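Local coordinates for sensor protein PfeS (PDB 3KYZ), which is a membrane-bound sensor histidine kinase of the PfeR/PfeS two-component system that may activate PfeR by phosphorylation, the present chain being its sensor domain, predicted to be periplasmic, at residues W56-G61 with T70-E75; T81-L86 with Q111-I116. One frame throughout, in Å; residues are numbered along the deposited sequence.

Contact 1. Residues W56-G61 with T70-E75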
ATOM      1  N   TRP A  56      -9.611 -13.237  -1.658  1.00 12.59           N
ATOM      2  CA  TRP A  56      -9.876 -11.854  -2.031  1.00 11.31           C
ATOM      3  C   TRP A  56      -9.022 -11.429  -3.231  1.00 12.43           C
ATOM      4  O   TRP A  56      -7.831 -11.728  -3.299  1.00 13.34           O
ATOM      5  CB  TRP A  56      -9.636 -10.916  -0.851  1.00 11.74           C
ATOM      6  CG  TRP A  56     -10.047  -9.499  -1.141  1.00 12.34           C
ATOM      7  CD1 TRP A  56     -11.313  -8.988  -1.095  1.00 15.15           C
ATOM      8  CD2 TRP A  56      -9.191  -8.416  -1.522  1.00 12.20           C
ATOM      9  NE1 TRP A  56     -11.297  -7.650  -1.417  1.00 14.42           N
ATOM     10  CE2 TRP A  56     -10.007  -7.277  -1.690  1.00 12.82           C
ATOM     11  CE3 TRP A  56      -7.816  -8.299  -1.740  1.00 15.14           C
ATOM     12  CZ2 TRP A  56      -9.492  -6.036  -2.056  1.00 15.06           C
ATOM     13  CZ3 TRP A  56      -7.307  -7.071  -2.100  1.00 16.88           C
ATOM     14  CH2 TRP A  56      -8.143  -5.951  -2.254  1.00 15.75           C
ATOM     15  N   VAL A  57      -9.647 -10.714  -4.162  1.00 11.66           N
ATOM     16  CA  VAL A  57      -8.978 -10.243  -5.364  1.00 12.05           C
ATOM     17  C   VAL A  57      -9.406  -8.807  -5.632  1.00 12.52           C
ATOM     18  O   VAL A  57     -10.559  -8.445  -5.370  1.00 14.90           O
ATOM     19  CB  VAL A  57      -9.373 -11.110  -6.592  1.00 12.03           C
ATOM     20  CG1 VAL A  57      -8.852 -10.489  -7.884  1.00 14.93           C
ATOM     21  CG2 VAL A  57      -8.868 -12.531  -6.415  1.00 12.63           C
ATOM     22  N   ALA A  58      -8.489  -7.989  -6.144  1.00 11.90           N
ATOM     23  CA  ALA A  58      -8.852  -6.663  -6.649  1.00 11.30           C
ATOM     24  C   ALA A  58      -8.005  -6.319  -7.869  1.00 10.65           C
ATOM     25  O   ALA A  58      -6.866  -6.774  -7.980  1.00 12.58           O
ATOM     26  CB  ALA A  58      -8.684  -5.589  -5.564  1.00 14.20           C
ATOM     27  N   LEU A  59      -8.577  -5.553  -8.793  1.00 11.53           N
ATOM     28  CA  LEU A  59      -7.811  -4.937  -9.867  1.00 10.02           C
ATOM     29  C   LEU A  59      -7.808  -3.462  -9.548  1.00 11.46           C
ATOM     30  O   LEU A  59      -8.868  -2.863  -9.412  1.00 11.52           O
ATOM     31  CB  LEU A  59      -8.475  -5.171 -11.229  1.00 13.22           C
ATOM     32  CG  LEU A  59      -8.183  -6.527 -11.879  1.00 12.99           C
ATOM     33  CD1 LEU A  59      -8.698  -7.668 -11.009  1.00 17.95           C
ATOM     34  CD2 LEU A  59      -8.790  -6.589 -13.269  1.00 15.69           C
ATOM     35  N   VAL A  60      -6.626  -2.877  -9.390  1.00 10.81           N
ATOM     36  CA  VAL A  60      -6.568  -1.460  -9.012  1.00 12.84           C
ATOM     37  C   VAL A  60      -5.709  -0.653  -9.964  1.00 11.16           C
ATOM     38  O   VAL A  60      -4.770  -1.180 -10.573  1.00 11.65           O
ATOM     39  CB  VAL A  60      -6.114  -1.231  -7.548  1.00 15.72           C
ATOM     40  CG1 VAL A  60      -7.039  -1.957  -6.575  1.00 14.96           C
ATOM     41  CG2 VAL A  60      -4.686  -1.660  -7.345  1.00 17.71           C
ATOM     42  N   GLY A  61      -6.055   0.623 -10.107  1.00 10.77           N
ATOM     43  CA  GLY A  61      -5.373   1.497 -11.037  1.00 10.48           C
ATOM     44  C   GLY A  61      -4.222   2.264 -10.411  1.00 10.07           C
ATOM     45  O   GLY A  61      -3.802   1.969  -9.283  1.00 11.71           O
ATOM     46  N   THR A  70     -17.313  -1.696  -9.124  1.00 15.66           N
ATOM     47  CA  THR A  70     -17.579  -1.609  -7.693  1.00 15.00           C
ATOM     48  C   THR A  70     -16.364  -1.003  -7.002  1.00 14.24           C
ATOM     49  O   THR A  70     -15.271  -1.548  -7.104  1.00 15.78           O
ATOM     50  CB  THR A  70     -17.857  -2.999  -7.083  1.00 15.38           C
ATOM     51  OG1 THR A  70     -18.992  -3.601  -7.727  1.00 19.35           O
ATOM     52  CG2 THR A  70     -18.124  -2.887  -5.575  1.00 16.30           C
ATOM     53  N   PRO A  71     -16.546   0.125  -6.300  1.00 15.49           N
ATOM     54  CA  PRO A  71     -15.399   0.744  -5.627  1.00 14.76           C
ATOM     55  C   PRO A  71     -14.921  -0.082  -4.444  1.00 13.03           C
ATOM     56  O   PRO A  71     -15.667  -0.904  -3.891  1.00 14.81           O
ATOM     57  CB  PRO A  71     -15.941   2.086  -5.117  1.00 16.85           C
ATOM     58  CG  PRO A  71     -17.403   2.048  -5.269  1.00 21.55           C
ATOM     59  CD  PRO A  71     -17.816   0.828  -6.039  1.00 18.21           C
ATOM     60  N   LEU A  72     -13.671   0.133  -4.054  1.00 13.28           N
ATOM     61  CA  LEU A  72     -13.147  -0.510  -2.859  1.00 13.14           C
ATOM     62  C   LEU A  72     -13.714   0.157  -1.622  1.00 12.57           C
ATOM     63  O   LEU A  72     -13.821   1.381  -1.563  1.00 14.45           O
ATOM     64  CB  LEU A  72     -11.625  -0.392  -2.818  1.00 13.13           C
ATOM     65  CG  LEU A  72     -10.871  -1.062  -3.966  1.00 14.74           C
ATOM     66  CD1 LEU A  72      -9.378  -0.991  -3.715  1.00 18.51           C
ATOM     67  CD2 LEU A  72     -11.335  -2.512  -4.118  1.00 17.12           C
ATOM     68  N   SER A  73     -14.064  -0.646  -0.627  1.00 12.29           N
ATOM     69  CA  SER A  73     -14.369  -0.113   0.694  1.00 12.75           C
ATOM     70  C   SER A  73     -13.069   0.340   1.355  1.00 13.18           C
ATOM     71  O   SER A  73     -11.973  -0.011   0.902  1.00 13.55           O
ATOM     72  CB  SER A  73     -15.032  -1.184   1.555  1.00 13.39           C
ATOM     73  OG  SER A  73     -14.112  -2.214   1.872  1.00 13.65           O
ATOM     74  N   ALA A  74     -13.183   1.128   2.417  1.00 12.41           N
ATOM     75  CA  ALA A  74     -11.998   1.527   3.174  1.00 12.65           C
ATOM     76  C   ALA A  74     -11.267   0.294   3.701  1.00 13.09           C
ATOM     77  O   ALA A  74     -10.037   0.247   3.717  1.00 13.47           O
ATOM     78  CB  ALA A  74     -12.365   2.466   4.303  1.00 13.62           C
ATOM     79  N   GLU A  75     -12.029  -0.707   4.135  1.00 12.99           N
ATOM     80  CA  GLU A  75     -11.439  -1.956   4.603  0.50 11.36           C
ATOM     81  C   GLU A  75     -10.587  -2.605   3.509  1.00 12.23           C
ATOM     82  O   GLU A  75      -9.488  -3.096   3.771  1.00 13.31           O
ATOM     83  CB  GLU A  75     -12.527  -2.921   5.089  0.50 12.64           C
ATOM     84  CG  GLU A  75     -11.993  -4.140   5.833  0.50 13.29           C
ATOM     85  CD  GLU A  75     -11.663  -5.313   4.917  0.50 14.51           C
ATOM     86  OE1 GLU A  75     -12.190  -5.374   3.786  0.50 16.09           O
ATOM     87  OE2 GLU A  75     -10.885  -6.191   5.345  0.50 17.37           O
TER
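Leu72 lays its two methyl groups against strand 57-60, and the closest fit is with Val60: CD1 of Leu72 lies 3.8 Å from CG1 of Val60, the two side chains crossing at about a right angle. Leu72 keeps CG anti to its carbonyl carbon (chi1 -62°) and extends further at chi2 (-174°), which sends the fork out from the loop to the strand. In Val60, chi1 of -58° sets CG1 anti to the carbonyl carbon, and this is the branch that meets CD1 of Leu72. The other branch of Leu72, CD2, packs less closely. It is 4.3 Å from CB of Ala58 and 4.5 Å from CZ2 of Trp56, meeting the indole obliquely at the benzo end of the ring system. No hydrogen bond joins the two segments, and the apolar interface is small, about 110 Å² with both sides summed.

Along this strand, at one edge of the antiparallel sheet within this chain, Ala58 and Val60 alternate with Val57 and Leu59: the latter two turn to the long helix 17-53, whereas Ala58 and Val60 meet the loop entering helix 74-77. The sheet belongs to the sensor domain, a family of the Cache clan, and Leu72 adds a hydrophobic lid to its face opposite the long helix.

To either side of Leu72 along the chain the segment is loose and solvent-facing: Thr70 and Pro71 before it and Glu75 after it are exposed. Polar bonds organise this part instead. Ser73 is the N-cap of helix 74-77: its hydroxyl caps a backbone N in the first turn, and OE1 of Glu76 accepts a hydrogen bond from the backbone N of Ser73, consistent with a capping box. OE2 of Glu76 takes NE1 of Trp56, tying the indole to the start of the helix.

Contact 2. Residues T81-L86 with Q111-I116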
ATOM      1  N   THR A  81      -1.647  -1.692   1.449  1.00 11.01           N
ATOM      2  CA  THR A  81      -0.545  -0.890   1.982  1.00 11.39           C
ATOM      3  C   THR A  81       0.688  -1.669   2.437  1.00  9.82           C
ATOM      4  O   THR A  81       1.762  -1.075   2.589  1.00 11.09           O
ATOM      5  CB  THR A  81      -1.016  -0.008   3.166  1.00 11.60           C
ATOM      6  OG1 THR A  81      -1.608  -0.840   4.172  1.00 13.91           O
ATOM      7  CG2 THR A  81      -2.032   1.022   2.699  1.00 13.93           C
ATOM      8  N   PHE A  82       0.542  -2.979   2.656  1.00 10.71           N
ATOM      9  CA  PHE A  82       1.632  -3.802   3.189  1.00 11.97           C
ATOM     10  C   PHE A  82       1.784  -5.063   2.350  1.00 12.46           C
ATOM     11  O   PHE A  82       1.897  -6.181   2.874  1.00 13.17           O
ATOM     12  CB  PHE A  82       1.389  -4.166   4.663  1.00 12.01           C
ATOM     13  CG  PHE A  82       1.096  -2.984   5.543  1.00 13.13           C
ATOM     14  CD1 PHE A  82       2.034  -1.970   5.707  1.00 13.90           C
ATOM     15  CD2 PHE A  82      -0.108  -2.897   6.228  1.00 14.46           C
ATOM     16  CE1 PHE A  82       1.759  -0.874   6.524  1.00 15.12           C
ATOM     17  CE2 PHE A  82      -0.385  -1.812   7.053  1.00 15.95           C
ATOM     18  CZ  PHE A  82       0.549  -0.795   7.196  1.00 15.47           C
HETATM   19  N   MSE A  83       1.785  -4.870   1.034  1.00 11.44           N
HETATM   20  CA  MSE A  83       1.759  -5.975   0.091  1.00 11.38           C
HETATM   21  C   MSE A  83       3.131  -6.575  -0.163  1.00 12.03           C
HETATM   22  O   MSE A  83       4.152  -6.014   0.254  1.00 15.00           O
HETATM   23  CB  MSE A  83       1.109  -5.526  -1.218  1.00 12.14           C
HETATM   24  CG  MSE A  83      -0.315  -5.015  -1.007  1.00 11.50           C
HETATM   25 SE   MSE A  83      -1.356  -4.941  -2.637  0.80 15.64          SE
HETATM   26  CE  MSE A  83      -0.631  -3.325  -3.408  1.00 13.58           C
ATOM     27  N   ARG A  84       3.143  -7.726  -0.836  1.00 12.54           N
ATOM     28  CA  ARG A  84       4.380  -8.410  -1.211  1.00 14.20           C
ATOM     29  C   ARG A  84       4.400  -8.655  -2.713  1.00 13.02           C
ATOM     30  O   ARG A  84       3.356  -8.931  -3.313  1.00 13.88           O
ATOM     31  CB  ARG A  84       4.492  -9.766  -0.501  1.00 16.21           C
ATOM     32  CG  ARG A  84       4.184  -9.740   0.988  1.00 18.11           C
ATOM     33  CD  ARG A  84       5.208  -8.925   1.760  1.00 20.47           C
ATOM     34  NE  ARG A  84       6.496  -9.607   1.819  1.00 22.60           N
ATOM     35  CZ  ARG A  84       7.633  -9.036   2.204  1.00 25.56           C
ATOM     36  NH1 ARG A  84       7.649  -7.757   2.568  1.00 27.53           N
ATOM     37  NH2 ARG A  84       8.755  -9.744   2.224  1.00 26.30           N
ATOM     38  N   LYS A  85       5.579  -8.568  -3.322  1.00 13.53           N
ATOM     39  CA  LYS A  85       5.736  -8.979  -4.716  1.00 13.74           C
ATOM     40  C   LYS A  85       6.011 -10.475  -4.803  1.00 15.55           C
ATOM     41  O   LYS A  85       6.403 -11.102  -3.816  1.00 16.65           O
ATOM     42  CB  LYS A  85       6.846  -8.187  -5.406  1.00 15.21           C
ATOM     43  CG  LYS A  85       6.507  -6.712  -5.601  1.00 16.11           C
ATOM     44  CD  LYS A  85       7.537  -6.046  -6.489  1.00 18.95           C
ATOM     45  CE  LYS A  85       7.285  -4.550  -6.609  1.00 22.50           C
ATOM     46  NZ  LYS A  85       8.283  -3.893  -7.496  1.00 26.67           N
ATOM     47  N   LEU A  86       5.810 -11.043  -5.989  1.00 14.91           N
ATOM     48  CA  LEU A  86       5.867 -12.495  -6.162  1.00 17.60           C
ATOM     49  C   LEU A  86       7.190 -13.130  -5.737  1.00 19.27           C
ATOM     50  O   LEU A  86       7.210 -14.295  -5.326  1.00 21.59           O
ATOM     51  CB  LEU A  86       5.560 -12.879  -7.608  1.00 18.47           C
ATOM     52  CG  LEU A  86       4.082 -12.792  -8.004  1.00 19.20           C
ATOM     53  CD1 LEU A  86       3.915 -12.915  -9.513  1.00 20.41           C
ATOM     54  CD2 LEU A  86       3.272 -13.858  -7.284  1.00 19.78           C
ATOM     55  N   GLN A 111      -0.813   1.222 -15.858  1.00 15.97           N
ATOM     56  CA  GLN A 111      -2.274   1.235 -15.941  1.00 15.81           C
ATOM     57  C   GLN A 111      -2.944   0.532 -14.760  1.00 13.18           C
ATOM     58  O   GLN A 111      -4.117   0.758 -14.469  1.00 14.48           O
ATOM     59  CB  GLN A 111      -2.755   0.626 -17.256  1.00 18.83           C
ATOM     60  CG  GLN A 111      -2.451   1.475 -18.477  1.00 21.79           C
ATOM     61  CD  GLN A 111      -2.894   0.814 -19.767  1.00 25.71           C
ATOM     62  OE1 GLN A 111      -3.729  -0.089 -19.758  1.00 30.53           O
ATOM     63  NE2 GLN A 111      -2.327   1.254 -20.885  1.00 32.64           N
ATOM     64  N   GLY A 112      -2.211  -0.344 -14.086  1.00 11.47           N
ATOM     65  CA  GLY A 112      -2.788  -1.006 -12.939  1.00 12.57           C
ATOM     66  C   GLY A 112      -2.094  -2.280 -12.530  1.00 11.02           C
ATOM     67  O   GLY A 112      -1.018  -2.618 -13.027  1.00 11.63           O
ATOM     68  N   ARG A 113      -2.716  -2.980 -11.590  1.00 11.18           N
ATOM     69  CA  ARG A 113      -2.145  -4.203 -11.064  1.00 10.65           C
ATOM     70  C   ARG A 113      -3.246  -5.135 -10.597  1.00 10.45           C
ATOM     71  O   ARG A 113      -4.377  -4.708 -10.326  1.00 11.81           O
ATOM     72  CB  ARG A 113      -1.219  -3.890  -9.889  1.00 11.28           C
ATOM     73  CG  ARG A 113      -1.954  -3.412  -8.642  1.00 11.70           C
ATOM     74  CD  ARG A 113      -0.975  -3.003  -7.545  1.00 11.89           C
ATOM     75  NE  ARG A 113      -0.385  -1.692  -7.815  1.00 12.86           N
ATOM     76  CZ  ARG A 113       0.713  -1.216  -7.229  1.00 12.76           C
ATOM     77  NH1 ARG A 113       1.379  -1.951  -6.344  1.00 14.06           N
ATOM     78  NH2 ARG A 113       1.149   0.002  -7.531  1.00 14.96           N
ATOM     79  N   LEU A 114      -2.904  -6.412 -10.521  1.00 10.63           N
ATOM     80  CA  LEU A 114      -3.729  -7.407  -9.858  1.00 10.79           C
ATOM     81  C   LEU A 114      -3.258  -7.522  -8.414  1.00 10.77           C
ATOM     82  O   LEU A 114      -2.053  -7.597  -8.149  1.00 13.10           O
ATOM     83  CB  LEU A 114      -3.582  -8.763 -10.558  1.00 11.28           C
ATOM     84  CG  LEU A 114      -4.235  -9.960  -9.856  1.00 13.59           C
ATOM     85  CD1 LEU A 114      -5.739  -9.794  -9.806  1.00 14.82           C
ATOM     86  CD2 LEU A 114      -3.873 -11.263 -10.561  1.00 14.79           C
ATOM     87  N   VAL A 115      -4.203  -7.501  -7.479  1.00 10.26           N
ATOM     88  CA  VAL A 115      -3.909  -7.819  -6.089  1.00 10.27           C
ATOM     89  C   VAL A 115      -4.684  -9.086  -5.729  1.00 10.73           C
ATOM     90  O   VAL A 115      -5.888  -9.187  -5.978  1.00 12.17           O
ATOM     91  CB  VAL A 115      -4.295  -6.671  -5.136  1.00 10.77           C
ATOM     92  CG1 VAL A 115      -4.023  -7.072  -3.679  1.00 12.62           C
ATOM     93  CG2 VAL A 115      -3.523  -5.411  -5.497  1.00 11.60           C
ATOM     94  N   ILE A 116      -3.986 -10.065  -5.168  1.00 11.56           N
ATOM     95  CA  ILE A 116      -4.631 -11.304  -4.757  1.00 11.52           C
ATOM     96  C   ILE A 116      -4.126 -11.686  -3.376  1.00 11.98           C
ATOM     97  O   ILE A 116      -2.921 -11.705  -3.143  1.00 14.02           O
ATOM     98  CB  ILE A 116      -4.405 -12.443  -5.795  1.00 11.93           C
ATOM     99  CG1 ILE A 116      -5.132 -13.726  -5.379  1.00 13.79           C
ATOM    100  CG2 ILE A 116      -2.915 -12.711  -6.034  1.00 14.81           C
ATOM    101  CD1 ILE A 116      -5.283 -14.710  -6.538  1.00 16.16           C
TER
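Met83, present as selenomethionine, overlaps Val115 with its selenium set across both valine methyls: SE of Met83 is 3.6 Å from CG1 and equally 3.6 Å from CG2 of Val115. The equal distances place the selenium over the valine fork instead of alongside one branch, and the two side chains cross at about a right angle.

A bend at chi3 of Met83 (-78°) turns the terminal methyl along the strand to Arg113. Here CE of Met83 stands 3.8 Å from NH1 and 4.2 Å from CD of Arg113, approaching the guanidinium obliquely; CE also stays 4.1 Å from CG2 of Val115. The arginine folds back at its own chi3 (77°), which brings aliphatic chain and guanidinium together beside the methyl. The methyl thus sits beside a guanidinium whose NH1 has its polar partner in OG of Ser102, on the neighbouring strand 100-104.

Met83 supplies more than half of the roughly 122 Å² buried between the segments. It also packs on Tyr100 and Ser102, and the loop is held beside strand 100-104 by backbone hydrogen bonds between Arg84 and these same two residues. Thr81 and Met83 make backbone hydrogen bonds to the second subunit, and Arg113 packs on Thr81 of that subunit, which puts the contact close to the dimer interface. This is a loop crossing one face of an antiparallel sheet whose other face carries a long helix, in a sensor domain assigned to the Cache clan.

Contacts 1 and 2 cover neighbouring strands of the same antiparallel sheet, with centres 11 Å apart. Backbone hydrogen bonds join the strands, Ala58 O to Val115 N at 2.8 Å and Val60 O to Arg113 N at 2.9 Å. Side chains bridge them too: CZ3 of Trp56 lies 3.6 Å from CG1 of Val115. Contact 2, on the central strand, is buried near the middle of the chain; contact 1, on a strand at the sheet's edge within this chain, is only partly buried. Both rely on one apolar side chain from a loop, but contact 1 is carbon against carbon where the segments meet, whereas contact 2 combines selenium-methyl packing with a guanidinium.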